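Local coordinates for apical membrane antigen 1-like protein, soluble form (Toxoplasma gondii, PDB 3ZLE) that probably takes part in host-cell invasion by the parasite, as part of the apical membrane antigen family that acts at the moving junction, at residues 54-59 / 195-200; 164-169 / 187-192; 265-270 / 300-305. All coordinates share one frame; numbering follows the deposited sequence.

Contact 1 of 3, residues 54-59 / 195-200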
ATOM      1  N   GLY A  54      -4.804   1.882  -4.655  1.00 23.50           N
ATOM      2  CA  GLY A  54      -5.778   2.820  -4.149  1.00 22.44           C
ATOM      3  C   GLY A  54      -5.206   3.954  -3.313  1.00 36.54           C
ATOM      4  O   GLY A  54      -5.954   4.827  -2.876  1.00 36.07           O
ATOM      5  N   LYS A  55      -3.870   4.019  -3.175  1.00 27.47           N
ATOM      6  CA  LYS A  55      -3.258   5.134  -2.484  1.00 19.95           C
ATOM      7  C   LYS A  55      -3.321   6.425  -3.239  1.00 24.01           C
ATOM      8  O   LYS A  55      -2.809   6.523  -4.360  1.00 24.87           O
ATOM      9  CB  LYS A  55      -1.831   4.837  -2.058  1.00 25.30           C
ATOM     10  CG  LYS A  55      -0.994   6.057  -1.672  1.00 22.55           C
ATOM     11  CD  LYS A  55       0.111   5.693  -0.656  1.00 21.97           C
ATOM     12  CE  LYS A  55       1.140   6.802  -0.589  1.00 23.52           C
ATOM     13  NZ  LYS A  55       2.256   6.584   0.406  1.00 23.47           N
ATOM     14  N   ALA A  56      -3.901   7.454  -2.597  1.00 19.44           N
ATOM     15  CA  ALA A  56      -3.926   8.785  -3.153  1.00 22.93           C
ATOM     16  C   ALA A  56      -3.387   9.756  -2.085  1.00 25.16           C
ATOM     17  O   ALA A  56      -3.418   9.463  -0.890  1.00 30.18           O
ATOM     18  CB  ALA A  56      -5.372   9.162  -3.555  1.00 18.70           C
ATOM     19  N   ILE A  57      -2.863  10.883  -2.515  1.00 25.90           N
ATOM     20  CA  ILE A  57      -2.533  11.956  -1.594  1.00 24.95           C
ATOM     21  C   ILE A  57      -3.697  12.937  -1.604  1.00 22.87           C
ATOM     22  O   ILE A  57      -3.867  13.660  -2.538  1.00 25.07           O
ATOM     23  CB  ILE A  57      -1.314  12.730  -2.055  1.00 23.71           C
ATOM     24  CG1 ILE A  57      -0.089  11.821  -2.240  1.00 21.22           C
ATOM     25  CG2 ILE A  57      -1.088  13.954  -1.169  1.00 28.70           C
ATOM     26  CD1 ILE A  57       0.271  10.987  -1.044  1.00 25.66           C
ATOM     27  N   GLN A  58      -4.452  12.967  -0.520  1.00 30.39           N
ATOM     28  CA  GLN A  58      -5.484  13.971  -0.289  1.00 31.22           C
ATOM     29  C   GLN A  58      -4.883  15.369  -0.043  1.00 31.95           C
ATOM     30  O   GLN A  58      -4.112  15.572   0.898  1.00 22.13           O
ATOM     31  CB  GLN A  58      -6.296  13.532   0.922  1.00 27.57           C
ATOM     32  CG  GLN A  58      -7.262  14.565   1.458  1.00 32.14           C
ATOM     33  CD  GLN A  58      -8.597  14.500   0.728  1.00 43.73           C
ATOM     34  OE1 GLN A  58      -8.919  15.381  -0.087  1.00 36.42           O
ATOM     35  NE2 GLN A  58      -9.264  13.353   0.845  1.00 36.39           N
ATOM     36  N   MET A  59      -5.278  16.343  -0.847  1.00 37.01           N
ATOM     37  CA  MET A  59      -4.798  17.718  -0.663  1.00 30.03           C
ATOM     38  C   MET A  59      -5.846  18.619  -0.030  1.00 35.83           C
ATOM     39  O   MET A  59      -7.008  18.248   0.074  1.00 36.78           O
ATOM     40  CB  MET A  59      -4.351  18.270  -2.002  1.00 30.53           C
ATOM     41  CG  MET A  59      -3.245  17.436  -2.608  1.00 32.33           C
ATOM     42  SD  MET A  59      -2.200  18.383  -3.712  1.00 41.87           S
ATOM     43  CE  MET A  59      -3.409  18.898  -4.901  1.00 36.40           C
ATOM     44  N   SER A 195     -15.007   5.438  -9.064  1.00 45.09           N
ATOM     45  CA  SER A 195     -15.214   4.861 -10.378  1.00 42.97           C
ATOM     46  C   SER A 195     -14.420   5.644 -11.456  1.00 36.27           C
ATOM     47  O   SER A 195     -14.102   5.104 -12.502  1.00 33.28           O
ATOM     48  CB  SER A 195     -16.688   4.846 -10.714  1.00 39.92           C
ATOM     49  OG  SER A 195     -17.235   6.115 -10.461  1.00 48.15           O
ATOM     50  N   ALA A 196     -14.091   6.891 -11.173  1.00 24.89           N
ATOM     51  CA  ALA A 196     -13.450   7.771 -12.198  1.00 28.64           C
ATOM     52  C   ALA A 196     -11.967   7.475 -12.449  1.00 24.38           C
ATOM     53  O   ALA A 196     -11.427   7.793 -13.539  1.00 22.88           O
ATOM     54  CB  ALA A 196     -13.643   9.253 -11.828  1.00 21.61           C
ATOM     55  N   ARG A 197     -11.263   7.005 -11.414  1.00 23.41           N
ATOM     56  CA  ARG A 197      -9.851   6.633 -11.540  1.00 26.44           C
ATOM     57  C   ARG A 197      -9.478   5.447 -10.606  1.00 34.87           C
ATOM     58  O   ARG A 197     -10.210   5.148  -9.671  1.00 34.42           O
ATOM     59  CB  ARG A 197      -8.934   7.843 -11.301  1.00 28.18           C
ATOM     60  CG  ARG A 197      -9.156   8.564  -9.978  1.00 41.86           C
ATOM     61  CD  ARG A 197      -8.199   9.713  -9.776  1.00 38.88           C
ATOM     62  NE  ARG A 197      -8.123  10.010  -8.366  1.00 43.53           N
ATOM     63  CZ  ARG A 197      -7.438  11.004  -7.837  1.00 29.93           C
ATOM     64  NH1 ARG A 197      -6.712  11.800  -8.605  1.00 37.42           N
ATOM     65  NH2 ARG A 197      -7.474  11.184  -6.537  1.00 38.26           N
ATOM     66  N   ALA A 198      -8.434   4.693 -10.943  1.00 24.10           N
ATOM     67  CA  ALA A 198      -8.048   3.553 -10.107  1.00 26.01           C
ATOM     68  C   ALA A 198      -6.528   3.559  -9.953  1.00 23.79           C
ATOM     69  O   ALA A 198      -5.814   3.089 -10.806  1.00 28.14           O
ATOM     70  CB  ALA A 198      -8.554   2.214 -10.703  1.00 19.86           C
ATOM     71  N   LEU A 199      -6.059   4.098  -8.835  1.00 25.85           N
ATOM     72  CA  LEU A 199      -4.698   4.527  -8.703  1.00 24.16           C
ATOM     73  C   LEU A 199      -3.856   3.439  -8.100  1.00 26.79           C
ATOM     74  O   LEU A 199      -4.332   2.641  -7.277  1.00 28.89           O
ATOM     75  CB  LEU A 199      -4.625   5.780  -7.835  1.00 21.08           C
ATOM     76  CG  LEU A 199      -5.283   7.002  -8.486  1.00 22.51           C
ATOM     77  CD1 LEU A 199      -4.959   8.270  -7.714  1.00 18.83           C
ATOM     78  CD2 LEU A 199      -4.862   7.109  -9.924  1.00 18.15           C
ATOM     79  N   VAL A 200      -2.581   3.460  -8.434  1.00 23.69           N
ATOM     80  CA  VAL A 200      -1.607   2.596  -7.782  1.00 26.11           C
ATOM     81  C   VAL A 200      -0.408   3.446  -7.549  1.00 26.40           C
ATOM     82  O   VAL A 200       0.066   4.065  -8.482  1.00 24.58           O
ATOM     83  CB  VAL A 200      -1.175   1.428  -8.683  1.00 26.86           C
ATOM     84  CG1 VAL A 200      -0.252   0.496  -7.903  1.00 26.41           C
ATOM     85  CG2 VAL A 200      -2.403   0.662  -9.168  1.00 28.18           C
TER
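Gly54 meets Leu199 where the chain of the apical membrane antigen fold passes from strand 52-53 of one antiparallel sheet to strand 55-59 of another. Residues 52-53 edge the sheet that contains strand 199-202, whereas 55-59 pairs with 187-191; Gly54 is the joint between them. A single hydrogen bond crosses here, from Gly54 N to Leu199 O (2.8 Å). It is fairly straight, with an angle of 158° at the hydrogen. Gly54 has a positive phi (83°), at which a CB would press on the preceding carbonyl oxygen, so the chain turns at a residue without one. Beyond the turn the two segments diverge.

Van der Waals contact bridges the diverging segments. Leu199 directs its side chain at 54-59: CB lies 4.0 Å from Lys55 O, and CD1 makes an apolar contact with Ala56 CB at 4.3 Å. The leucine also touches Val149 and Asp151 of the adjacent strand 148-151, and so joins its own sheet to Ala56 of the other.

The charged groups look mainly elsewhere. Lys55 runs extended away from 195-200, its NZ bound to Gln165 OE1 and Phe33 O. Arg197 returns instead: CG sits between the backbone N and the carbonyl carbon (chi1 55°), and the chain is extended from there to NE, which forms a salt bridge with Glu192 OE2. Leu199 CD1 covers the centre of one guanidinium face, 3.6 Å above its plane, while NH2 comes obliquely to within 4.2 Å of Ala56 CB.

Contact 2 of 3, residues 164-169 / 187-192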
ATOM      1  N   ALA A 164       7.264  13.871  -1.116  1.00 22.70           N
ATOM      2  CA  ALA A 164       6.529  14.136   0.125  1.00 22.41           C
ATOM      3  C   ALA A 164       5.143  13.547   0.083  1.00 27.87           C
ATOM      4  O   ALA A 164       4.455  13.604  -0.942  1.00 31.43           O
ATOM      5  CB  ALA A 164       6.442  15.650   0.384  1.00 18.93           C
ATOM      6  N   GLN A 165       4.751  12.902   1.166  1.00 34.36           N
ATOM      7  CA  GLN A 165       3.455  12.299   1.212  1.00 28.58           C
ATOM      8  C   GLN A 165       2.604  12.871   2.328  1.00 29.37           C
ATOM      9  O   GLN A 165       1.382  12.800   2.271  1.00 29.51           O
ATOM     10  CB  GLN A 165       3.575  10.786   1.365  1.00 27.95           C
ATOM     11  CG  GLN A 165       4.150  10.135   0.139  1.00 27.77           C
ATOM     12  CD  GLN A 165       5.015   8.961   0.468  1.00 26.94           C
ATOM     13  OE1 GLN A 165       4.518   7.887   0.795  1.00 29.18           O
ATOM     14  NE2 GLN A 165       6.317   9.135   0.331  1.00 24.84           N
ATOM     15  N   LEU A 166       3.248  13.365   3.386  1.00 26.96           N
ATOM     16  CA  LEU A 166       2.487  13.846   4.538  1.00 29.27           C
ATOM     17  C   LEU A 166       2.988  15.187   5.048  1.00 27.63           C
ATOM     18  O   LEU A 166       4.141  15.316   5.462  1.00 31.46           O
ATOM     19  CB  LEU A 166       2.402  12.794   5.664  1.00 24.68           C
ATOM     20  CG  LEU A 166       1.922  13.293   7.037  1.00 31.86           C
ATOM     21  CD1 LEU A 166       0.433  13.607   6.954  1.00 34.48           C
ATOM     22  CD2 LEU A 166       2.174  12.257   8.139  1.00 28.32           C
ATOM     23  N   LEU A 167       2.108  16.178   5.019  1.00 26.42           N
ATOM     24  CA  LEU A 167       2.417  17.516   5.547  1.00 26.39           C
ATOM     25  C   LEU A 167       1.246  17.981   6.402  1.00 30.67           C
ATOM     26  O   LEU A 167       0.087  18.044   5.933  1.00 33.49           O
ATOM     27  CB  LEU A 167       2.659  18.525   4.375  1.00 24.34           C
ATOM     28  CG  LEU A 167       2.979  20.000   4.708  1.00 25.84           C
ATOM     29  CD1 LEU A 167       4.267  20.090   5.527  1.00 30.70           C
ATOM     30  CD2 LEU A 167       3.111  20.842   3.448  1.00 22.88           C
ATOM     31  N   LYS A 168       1.548  18.405   7.613  1.00 39.97           N
ATOM     32  CA  LYS A 168       0.539  18.499   8.685  1.00 42.42           C
ATOM     33  C   LYS A 168       0.951  19.680   9.594  1.00 44.20           C
ATOM     34  O   LYS A 168       2.139  20.000   9.681  1.00 36.99           O
ATOM     35  CB  LYS A 168       0.584  17.181   9.463  1.00 37.84           C
ATOM     36  CG  LYS A 168      -0.554  16.895  10.410  1.00 50.67           C
ATOM     37  CD  LYS A 168      -0.341  15.530  11.065  1.00 55.29           C
ATOM     38  CE  LYS A 168       0.901  15.499  11.962  1.00 52.45           C
ATOM     39  NZ  LYS A 168       1.229  14.110  12.395  1.00 57.87           N
ATOM     40  N   GLY A 169      -0.019  20.367  10.207  1.00 45.23           N
ATOM     41  CA  GLY A 169       0.284  21.316  11.307  1.00 37.81           C
ATOM     42  C   GLY A 169       0.316  22.776  10.879  1.00 42.21           C
ATOM     43  O   GLY A 169       0.951  23.121   9.875  1.00 37.71           O
ATOM     44  N   PHE A 187      -1.551  18.021   3.345  1.00 28.50           N
ATOM     45  CA  PHE A 187      -1.872  16.853   2.586  1.00 25.28           C
ATOM     46  C   PHE A 187      -1.487  15.592   3.324  1.00 23.64           C
ATOM     47  O   PHE A 187      -0.534  15.570   4.130  1.00 28.29           O
ATOM     48  CB  PHE A 187      -1.246  16.916   1.174  1.00 26.41           C
ATOM     49  CG  PHE A 187       0.274  17.027   1.174  1.00 27.41           C
ATOM     50  CD1 PHE A 187       1.068  15.883   1.306  1.00 26.43           C
ATOM     51  CD2 PHE A 187       0.904  18.260   0.917  1.00 30.45           C
ATOM     52  CE1 PHE A 187       2.465  15.967   1.267  1.00 31.20           C
ATOM     53  CE2 PHE A 187       2.306  18.357   0.864  1.00 29.75           C
ATOM     54  CZ  PHE A 187       3.088  17.197   1.007  1.00 29.95           C
ATOM     55  N   GLU A 188      -2.222  14.520   3.042  1.00 28.06           N
ATOM     56  CA  GLU A 188      -1.966  13.235   3.654  1.00 25.84           C
ATOM     57  C   GLU A 188      -2.427  12.070   2.771  1.00 28.67           C
ATOM     58  O   GLU A 188      -3.265  12.237   1.885  1.00 37.83           O
ATOM     59  CB  GLU A 188      -2.581  13.166   5.090  1.00 22.09           C
ATOM     60  CG  GLU A 188      -4.118  13.193   5.176  1.00 28.21           C
ATOM     61  CD  GLU A 188      -4.758  14.575   4.917  1.00 37.62           C
ATOM     62  OE1 GLU A 188      -4.095  15.620   5.160  1.00 43.79           O
ATOM     63  OE2 GLU A 188      -5.971  14.628   4.561  1.00 32.95           O
ATOM     64  N   PRO A 189      -1.799  10.911   2.933  1.00 30.84           N
ATOM     65  CA  PRO A 189      -2.175   9.804   2.074  1.00 29.54           C
ATOM     66  C   PRO A 189      -3.537   9.261   2.484  1.00 28.53           C
ATOM     67  O   PRO A 189      -3.890   9.350   3.635  1.00 28.18           O
ATOM     68  CB  PRO A 189      -1.084   8.748   2.347  1.00 25.32           C
ATOM     69  CG  PRO A 189       0.044   9.489   3.004  1.00 27.78           C
ATOM     70  CD  PRO A 189      -0.609  10.622   3.755  1.00 27.08           C
ATOM     71  N   VAL A 190      -4.297   8.724   1.524  1.00 29.03           N
ATOM     72  CA  VAL A 190      -5.586   8.102   1.805  1.00 24.20           C
ATOM     73  C   VAL A 190      -5.851   6.999   0.771  1.00 27.32           C
ATOM     74  O   VAL A 190      -5.396   7.115  -0.370  1.00 30.79           O
ATOM     75  CB  VAL A 190      -6.697   9.162   1.803  1.00 27.14           C
ATOM     76  CG1 VAL A 190      -7.134   9.507   0.363  1.00 20.48           C
ATOM     77  CG2 VAL A 190      -7.872   8.707   2.667  1.00 26.60           C
ATOM     78  N   LYS A 191      -6.440   5.869   1.194  1.00 26.48           N
ATOM     79  CA  LYS A 191      -7.116   4.969   0.233  1.00 25.87           C
ATOM     80  C   LYS A 191      -8.418   5.555  -0.331  1.00 29.39           C
ATOM     81  O   LYS A 191      -9.348   5.856   0.421  1.00 31.19           O
ATOM     82  CB  LYS A 191      -7.422   3.614   0.846  1.00 25.90           C
ATOM     83  CG  LYS A 191      -6.241   2.676   1.039  1.00 28.55           C
ATOM     84  CD  LYS A 191      -5.384   2.535  -0.190  1.00 24.37           C
ATOM     85  CE  LYS A 191      -4.225   1.552  -0.026  1.00 17.93           C
ATOM     86  NZ  LYS A 191      -4.552   0.152   0.343  1.00 15.83           N
ATOM     87  N   GLU A 192      -8.512   5.556  -1.664  1.00 31.80           N
ATOM     88  CA  GLU A 192      -9.704   5.957  -2.370  1.00 36.52           C
ATOM     89  C   GLU A 192     -10.223   4.854  -3.279  1.00 32.91           C
ATOM     90  O   GLU A 192      -9.495   3.987  -3.699  1.00 33.68           O
ATOM     91  CB  GLU A 192      -9.482   7.267  -3.151  1.00 36.39           C
ATOM     92  CG  GLU A 192      -8.585   7.126  -4.351  1.00 38.10           C
ATOM     93  CD  GLU A 192      -8.667   8.308  -5.317  1.00 45.31           C
ATOM     94  OE1 GLU A 192      -8.824   9.472  -4.866  1.00 48.60           O
ATOM     95  OE2 GLU A 192      -8.517   8.078  -6.533  1.00 39.00           O
TER
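Leu167 and Phe187 form one antiparallel hydrogen-bonded pair, an isolated bridge between an otherwise irregular loop and the start of strand 187-191. Leu167 N gives to Phe187 O (2.9 Å) and Phe187 N to Leu167 O (3.1 Å), both nearly straight. Leu166 CA adds a CH...O contact to Phe187 O.

The Phe187 ring carries most of the side-chain contact. A chi1 of 60° sets CG between the backbone N and the carbonyl carbon, and the ring beyond it lies against 164-167. Leu167 CB sits over one face, 3.7 Å from the centroid in a CH-pi contact displaced toward the rim, while Ala164 CB meets the edge at CZ (3.7 Å) and Gln165 O lies at the edge by CD1 (3.2 Å). The same oxygen rests against Pro189 CD. Leu166 CD1 also packs on Glu188 CB at 3.6 Å, and the glutamate's OE2 is held by His60.

Since 187-191 also pairs with 55-59, this is a two-stranded antiparallel sheet extended by one bridge to a long loop, in the ectoplasmic region of this PAN-clan antigen, where short strands are joined by long loops.

Contact 3 of 3, residues 265-270 / 300-305; sequences LVASDA and GANWAN
An inverse gamma turn centred on Ala301, followed by a classic beta bulge, leads the chain into strand 303-308 of a four-stranded antiparallel sheet. In the bulge Asn302 and Trp303 both face Phe320 on the neighbouring strand. Segment 265-270, in the loop after helix 253-262, docks on this entrance, and the backbones approach closely: the CA atoms of Ala267 and Gly300 are 4.3 Å apart. Gly300 makes this possible, for a CB there would point at the other segment and run into Ala267 N.

Two hydrogen bonds cross the contact. Ala301 N donates almost straight to Leu265 O (2.9 Å, 174° at the hydrogen). A CH...O contact runs the other way, from Val266 CA to Ala301 O, and that oxygen also accepts from Asn263 ND2 beyond the helix. Leu265 O and Val266 CA thus meet the N-H and the C=O of Ala301.

Apolar groups line the same path. Leu265 CB lies 3.8 Å from Ala301 CB, and the methyl of Ala301 goes on to touch Ile319 in strand 315-320. Val266 meets the Asn302 side chain at about a right angle, CG2 lying near OD1, and the valine also touches Phe33.

The second hydrogen bond uses the Asn302 side chain. Its CG stands anti to the carbonyl carbon (chi1 -51°), beside the backbone N, and from there the amide reaches Ala267. Asn302 ND2 is engaged by Gly298 O, which helps fix the rotation of the amide; the other end, OD1, accepts from Ala267 N at 2.8 Å, the donor nearly along the C=O axis, with Ala267 CB also 3.3 Å from OD1.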
ATOM      1  N   LEU A 265      -1.107   2.907  13.708  1.00 31.17           N
ATOM      2  CA  LEU A 265       0.052   1.992  13.844  1.00 27.98           C
ATOM      3  C   LEU A 265       0.519   1.303  12.567  1.00 30.07           C
ATOM      4  O   LEU A 265       1.291   0.380  12.635  1.00 31.35           O
ATOM      5  CB  LEU A 265      -0.216   0.922  14.896  1.00 27.09           C
ATOM      6  CG  LEU A 265      -0.240   1.340  16.370  1.00 38.31           C
ATOM      7  CD1 LEU A 265      -0.629   0.192  17.277  1.00 31.11           C
ATOM      8  CD2 LEU A 265       1.045   1.978  16.827  1.00 40.69           C
ATOM      9  N   VAL A 266       0.029   1.708  11.408  1.00 31.29           N
ATOM     10  CA  VAL A 266       0.443   1.053  10.171  1.00 26.68           C
ATOM     11  C   VAL A 266       1.924   1.336   9.945  1.00 30.07           C
ATOM     12  O   VAL A 266       2.406   2.402  10.334  1.00 32.05           O
ATOM     13  CB  VAL A 266      -0.377   1.596   8.977  1.00 30.51           C
ATOM     14  CG1 VAL A 266      -0.106   3.100   8.787  1.00 22.27           C
ATOM     15  CG2 VAL A 266      -0.044   0.820   7.709  1.00 22.56           C
ATOM     16  N   ALA A 267       2.658   0.407   9.326  1.00 27.58           N
ATOM     17  CA  ALA A 267       4.053   0.706   8.952  1.00 22.91           C
ATOM     18  C   ALA A 267       4.090   2.051   8.238  1.00 29.04           C
ATOM     19  O   ALA A 267       3.404   2.245   7.248  1.00 29.74           O
ATOM     20  CB  ALA A 267       4.631  -0.378   8.039  1.00 22.90           C
ATOM     21  N   SER A 268       4.886   2.979   8.756  1.00 27.59           N
ATOM     22  CA  SER A 268       4.958   4.295   8.197  1.00 28.18           C
ATOM     23  C   SER A 268       6.307   4.915   8.534  1.00 24.85           C
ATOM     24  O   SER A 268       6.859   4.674   9.614  1.00 28.83           O
ATOM     25  CB  SER A 268       3.812   5.169   8.732  1.00 22.82           C
ATOM     26  OG  SER A 268       3.774   6.391   8.043  1.00 28.49           O
ATOM     27  N   ASP A 269       6.855   5.666   7.597  1.00 24.12           N
ATOM     28  CA  ASP A 269       8.168   6.305   7.788  1.00 25.60           C
ATOM     29  C   ASP A 269       8.066   7.806   8.076  1.00 33.45           C
ATOM     30  O   ASP A 269       9.039   8.550   7.871  1.00 31.19           O
ATOM     31  CB  ASP A 269       9.010   6.122   6.550  1.00 21.07           C
ATOM     32  CG  ASP A 269       9.177   4.680   6.168  1.00 25.88           C
ATOM     33  OD1 ASP A 269       8.968   3.774   7.040  1.00 21.06           O
ATOM     34  OD2 ASP A 269       9.501   4.448   4.977  1.00 28.68           O
ATOM     35  N   ALA A 270       6.865   8.282   8.399  1.00 31.91           N
ATOM     36  CA  ALA A 270       6.705   9.714   8.750  1.00 33.20           C
ATOM     37  C   ALA A 270       7.415   9.987  10.044  1.00 32.95           C
ATOM     38  O   ALA A 270       7.430   9.130  10.934  1.00 31.24           O
ATOM     39  CB  ALA A 270       5.239  10.098   8.870  1.00 25.43           C
ATOM     40  N   GLY A 300       4.605  -3.269  11.107  1.00 23.86           N
ATOM     41  CA  GLY A 300       3.540  -2.475  11.731  1.00 22.03           C
ATOM     42  C   GLY A 300       2.182  -3.166  11.635  1.00 23.94           C
ATOM     43  O   GLY A 300       2.100  -4.318  11.249  1.00 24.60           O
ATOM     44  N   ALA A 301       1.111  -2.431  11.927  1.00 21.31           N
ATOM     45  CA  ALA A 301      -0.226  -3.017  11.953  1.00 20.29           C
ATOM     46  C   ALA A 301      -0.793  -2.898  10.544  1.00 21.91           C
ATOM     47  O   ALA A 301      -1.380  -1.878  10.210  1.00 20.91           O
ATOM     48  CB  ALA A 301      -1.103  -2.261  12.943  1.00 18.71           C
ATOM     49  N   ASN A 302      -0.459  -3.853   9.683  1.00 22.91           N
ATOM     50  CA  ASN A 302      -0.634  -3.667   8.244  1.00 25.42           C
ATOM     51  C   ASN A 302      -1.738  -4.595   7.694  1.00 27.24           C
ATOM     52  O   ASN A 302      -2.069  -4.519   6.507  1.00 25.65           O
ATOM     53  CB  ASN A 302       0.661  -4.007   7.467  1.00 27.24           C
ATOM     54  CG  ASN A 302       1.876  -3.315   8.006  1.00 25.70           C
ATOM     55  OD1 ASN A 302       1.850  -2.109   8.299  1.00 27.33           O
ATOM     56  ND2 ASN A 302       3.002  -4.016   7.964  1.00 20.79           N
ATOM     57  N   TRP A 303      -2.155  -5.561   8.509  1.00 24.05           N
ATOM     58  CA  TRP A 303      -3.171  -6.537   8.131  1.00 23.14           C
ATOM     59  C   TRP A 303      -4.466  -6.305   8.895  1.00 27.33           C
ATOM     60  O   TRP A 303      -4.428  -5.849  10.018  1.00 23.78           O
ATOM     61  CB  TRP A 303      -2.688  -7.933   8.417  1.00 21.48           C
ATOM     62  CG  TRP A 303      -1.296  -8.257   7.835  1.00 27.25           C
ATOM     63  CD1 TRP A 303      -1.036  -8.961   6.696  1.00 22.23           C
ATOM     64  CD2 TRP A 303      -0.010  -8.006   8.459  1.00 21.18           C
ATOM     65  NE1 TRP A 303       0.340  -9.079   6.516  1.00 26.68           N
ATOM     66  CE2 TRP A 303       0.984  -8.492   7.580  1.00 27.27           C
ATOM     67  CE3 TRP A 303       0.392  -7.311   9.610  1.00 22.60           C
ATOM     68  CZ2 TRP A 303       2.371  -8.359   7.848  1.00 23.31           C
ATOM     69  CZ3 TRP A 303       1.756  -7.158   9.863  1.00 23.15           C
ATOM     70  CH2 TRP A 303       2.729  -7.719   8.997  1.00 24.10           C
ATOM     71  N   ALA A 304      -5.615  -6.584   8.244  1.00 24.64           N
ATOM     72  CA  ALA A 304      -6.912  -6.482   8.868  1.00 23.58           C
ATOM     73  C   ALA A 304      -7.776  -7.690   8.539  1.00 26.18           C
ATOM     74  O   ALA A 304      -7.853  -8.110   7.393  1.00 32.07           O
ATOM     75  CB  ALA A 304      -7.631  -5.192   8.443  1.00 24.06           C
ATOM     76  N   ASN A 305      -8.404  -8.271   9.565  1.00 25.41           N
ATOM     77  CA  ASN A 305      -9.421  -9.279   9.359  1.00 21.83           C
ATOM     78  C   ASN A 305     -10.799  -8.670   9.461  1.00 26.75           C
ATOM     79  O   ASN A 305     -11.134  -8.027  10.479  1.00 27.07           O
ATOM     80  CB  ASN A 305      -9.261 -10.389  10.383  1.00 22.67           C
ATOM     81  CG  ASN A 305      -8.233 -11.396   9.964  1.00 25.65           C
ATOM     82  OD1 ASN A 305      -7.896 -11.500   8.768  1.00 27.85           O
ATOM     83  ND2 ASN A 305      -7.740 -12.161  10.914  1.00 18.19           N
TER

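Followed from the N terminus, the chain first enters contact 1 at 54-59 and closes it only at 195-200, after a long, mostly irregular excursion; the disulfide Cys50-Cys218 brackets that loop. Contact 2 is nested inside it, closing the shorter loop between 164-169 and 187-192. The two share a sheet, because 55-59 pairs with 187-191, with Ala56 O facing Val190 N. Contact 3 follows in series within the span of Cys256-Cys317, tying the loop after helix 253-262 to the entry of strand 303-308 in the four-stranded sheet. It touches contact 2 where Leu166 CD2 meets Ala270 CB, but stays about 8 Å, nearest atoms, from contact 1.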